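Insecticidal protein (Brevibacillus laterosporus, PDB 7ML9) is a putative beta-pore-forming toxin of the epsilon-toxin/MTX2 family that is active against the western corn rootworm. Local coordinates at residues V240-V245 with R265-K270. Numbering follows the deposited sequence.
Sequences VNIGAV and RDVIVK
With chi1 at 66°, the N241 CG sits between its backbone N and carbonyl carbon, a crowded position that turns the amide back over the start of helix 242-252; the R265 chain, bent at its third torsion, brings one face of its guanidinium under N241 CB and ND2. This is an N-cap: N241, the last residue of strand 238-241, accepts from the first helical turn through OD1, 2.8 Å from A244 N. The donor lies above the carbonyl plane, yet the N-H...O angle of 154° leaves the bond fairly straight.

A second helix-end N-H is taken from across the contact. The backbone O of R265 stands 3.0 Å from G243 N, with the donor again well above the carbonyl plane. Two first-turn amides are thus satisfied, one by the cap and one by the carbonyl of R265, the loop residue just before strand 266-289. G243 has no side chain, and its CA comes 3.4 Å from D266 O, facing the turn from R265 into D266.

N241 and R265 cross at about a right angle, amide and guanidinium planes 50° apart, so the groups do not stack; N241 CB instead rests over the centre of one guanidinium face. On the inner side, I242 and V267 also cross nearly perpendicularly. V267 continues onto V223 and F260, and I242 onto L32 of helix 28-48, so the contact joins the short helix to the elongated sheet of this aerolysin-like fold. V267 CG1 packs on I242 O and the I242 CG1 branch, while V267 CG2 meets I242 CD1 at 3.9 Å.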
ATOM      1  N   VAL A 240      16.541 -26.937 -12.241  1.00 16.94           N
ATOM      2  CA  VAL A 240      16.136 -27.132 -10.855  1.00 13.51           C
ATOM      3  C   VAL A 240      15.181 -25.991 -10.480  1.00 13.36           C
ATOM      4  O   VAL A 240      15.381 -24.851 -10.909  1.00 13.96           O
ATOM      5  CB  VAL A 240      17.354 -27.151  -9.905  1.00 17.44           C
ATOM      6  CG1 VAL A 240      16.889 -27.231  -8.444  1.00 18.63           C
ATOM      7  CG2 VAL A 240      18.285 -28.353 -10.233  1.00 20.12           C
ATOM      8  N   ASN A 241      14.159 -26.294  -9.681  1.00 14.69           N
ATOM      9  CA  ASN A 241      13.164 -25.287  -9.290  1.00 18.09           C
ATOM     10  C   ASN A 241      13.825 -24.075  -8.636  1.00 18.30           C
ATOM     11  O   ASN A 241      14.842 -24.184  -7.943  1.00 14.98           O
ATOM     12  CB  ASN A 241      12.117 -25.895  -8.341  1.00 19.93           C
ATOM     13  CG  ASN A 241      12.702 -26.307  -6.971  1.00 25.00           C
ATOM     14  OD1 ASN A 241      12.861 -25.484  -6.072  1.00 20.34           O
ATOM     15  ND2 ASN A 241      12.983 -27.592  -6.808  1.00 19.89           N
ATOM     16  N   ILE A 242      13.232 -22.900  -8.867  1.00 15.70           N
ATOM     17  CA  ILE A 242      13.896 -21.667  -8.467  1.00 15.47           C
ATOM     18  C   ILE A 242      13.961 -21.550  -6.948  1.00 11.63           C
ATOM     19  O   ILE A 242      14.862 -20.894  -6.419  1.00 16.54           O
ATOM     20  CB  ILE A 242      13.207 -20.428  -9.087  1.00 15.69           C
ATOM     21  CG1 ILE A 242      11.695 -20.481  -8.871  1.00 14.60           C
ATOM     22  CG2 ILE A 242      13.536 -20.285 -10.583  1.00 14.62           C
ATOM     23  CD1 ILE A 242      10.983 -19.146  -9.282  1.00 15.62           C
ATOM     24  N   GLY A 243      13.021 -22.162  -6.222  1.00 15.33           N
ATOM     25  CA  GLY A 243      13.067 -22.062  -4.768  1.00 17.77           C
ATOM     26  C   GLY A 243      14.336 -22.671  -4.195  1.00 17.17           C
ATOM     27  O   GLY A 243      14.973 -22.100  -3.301  1.00 16.12           O
ATOM     28  N   ALA A 244      14.728 -23.834  -4.714  1.00 19.19           N
ATOM     29  CA  ALA A 244      15.952 -24.472  -4.242  1.00 21.38           C
ATOM     30  C   ALA A 244      17.181 -23.712  -4.711  1.00 16.02           C
ATOM     31  O   ALA A 244      18.151 -23.568  -3.957  1.00 16.76           O
ATOM     32  CB  ALA A 244      16.011 -25.927  -4.719  1.00 22.98           C
ATOM     33  N   VAL A 245      17.166 -23.222  -5.955  1.00 15.36           N
ATOM     34  CA  VAL A 245      18.315 -22.474  -6.442  1.00 14.16           C
ATOM     35  C   VAL A 245      18.472 -21.177  -5.658  1.00 17.80           C
ATOM     36  O   VAL A 245      19.587 -20.793  -5.296  1.00 13.31           O
ATOM     37  CB  VAL A 245      18.200 -22.228  -7.957  1.00 14.27           C
ATOM     38  CG1 VAL A 245      19.351 -21.333  -8.458  1.00 12.35           C
ATOM     39  CG2 VAL A 245      18.166 -23.575  -8.711  1.00 15.70           C
ATOM     40  N   ARG A 265       9.181 -24.829  -3.708  1.00 18.98           N
ATOM     41  CA  ARG A 265       9.700 -24.764  -5.076  1.00 17.28           C
ATOM     42  C   ARG A 265       9.587 -23.375  -5.702  1.00 20.93           C
ATOM     43  O   ARG A 265      10.215 -23.134  -6.740  1.00 19.06           O
ATOM     44  CB  ARG A 265       8.962 -25.770  -5.970  1.00 21.37           C
ATOM     45  CG  ARG A 265       9.071 -27.229  -5.519  1.00 25.49           C
ATOM     46  CD  ARG A 265       8.206 -28.150  -6.395  1.00 28.86           C
ATOM     47  NE  ARG A 265       8.515 -27.992  -7.820  1.00 29.19           N
ATOM     48  CZ  ARG A 265       9.483 -28.652  -8.450  1.00 35.21           C
ATOM     49  NH1 ARG A 265      10.229 -29.524  -7.784  1.00 36.12           N
ATOM     50  NH2 ARG A 265       9.704 -28.441  -9.745  1.00 30.11           N
ATOM     51  N   ASP A 266       8.817 -22.462  -5.108  1.00 19.45           N
ATOM     52  CA  ASP A 266       8.594 -21.135  -5.661  1.00 18.89           C
ATOM     53  C   ASP A 266       9.460 -20.113  -4.928  1.00 18.15           C
ATOM     54  O   ASP A 266      10.194 -20.434  -3.984  1.00 17.89           O
ATOM     55  CB  ASP A 266       7.107 -20.745  -5.558  1.00 19.55           C
ATOM     56  CG  ASP A 266       6.174 -21.822  -6.102  1.00 28.44           C
ATOM     57  OD1 ASP A 266       6.267 -22.152  -7.314  1.00 27.46           O
ATOM     58  OD2 ASP A 266       5.351 -22.351  -5.313  1.00 30.51           O
ATOM     59  N   VAL A 267       9.374 -18.861  -5.372  1.00 15.64           N
ATOM     60  CA  VAL A 267       9.981 -17.752  -4.651  1.00 13.20           C
ATOM     61  C   VAL A 267       8.924 -16.662  -4.492  1.00 18.33           C
ATOM     62  O   VAL A 267       8.014 -16.515  -5.317  1.00 18.22           O
ATOM     63  CB  VAL A 267      11.246 -17.178  -5.341  1.00 16.47           C
ATOM     64  CG1 VAL A 267      12.284 -18.300  -5.708  1.00 14.10           C
ATOM     65  CG2 VAL A 267      10.865 -16.417  -6.546  1.00 23.05           C
ATOM     66  N   ILE A 268       9.046 -15.903  -3.413  1.00 17.02           N
ATOM     67  CA  ILE A 268       8.208 -14.726  -3.180  1.00 19.63           C
ATOM     68  C   ILE A 268       9.073 -13.497  -3.397  1.00 15.60           C
ATOM     69  O   ILE A 268      10.162 -13.388  -2.821  1.00 17.46           O
ATOM     70  CB  ILE A 268       7.604 -14.738  -1.765  1.00 18.37           C
ATOM     71  CG1 ILE A 268       6.688 -15.941  -1.591  1.00 22.51           C
ATOM     72  CG2 ILE A 268       6.858 -13.428  -1.482  1.00 20.25           C
ATOM     73  CD1 ILE A 268       6.317 -16.206  -0.145  1.00 20.54           C
ATOM     74  N   VAL A 269       8.605 -12.577  -4.236  1.00 13.54           N
ATOM     75  CA  VAL A 269       9.329 -11.345  -4.512  1.00 14.09           C
ATOM     76  C   VAL A 269       8.533 -10.181  -3.926  1.00 18.16           C
ATOM     77  O   VAL A 269       7.301 -10.186  -3.964  1.00 17.14           O
ATOM     78  CB  VAL A 269       9.593 -11.170  -6.022  1.00 16.86           C
ATOM     79  CG1 VAL A 269       8.308 -11.049  -6.825  1.00 21.57           C
ATOM     80  CG2 VAL A 269      10.507  -9.985  -6.263  1.00 19.13           C
ATOM     81  N   LYS A 270       9.236  -9.199  -3.368  1.00 18.36           N
ATOM     82  CA  LYS A 270       8.608  -8.127  -2.600  1.00 20.31           C
ATOM     83  C   LYS A 270       8.859  -6.787  -3.267  1.00 17.61           C
ATOM     84  O   LYS A 270       9.993  -6.490  -3.654  1.00 18.83           O
ATOM     85  CB  LYS A 270       9.135  -8.091  -1.167  1.00 20.90           C
ATOM     86  CG  LYS A 270       8.409  -7.085  -0.270  1.00 26.32           C
ATOM     87  CD  LYS A 270       9.135  -6.879   1.051  1.00 32.22           C
ATOM     88  CE  LYS A 270       9.919  -5.573   1.032  1.00 45.27           C
ATOM     89  NZ  LYS A 270       9.025  -4.380   1.113  1.00 60.01           N
TER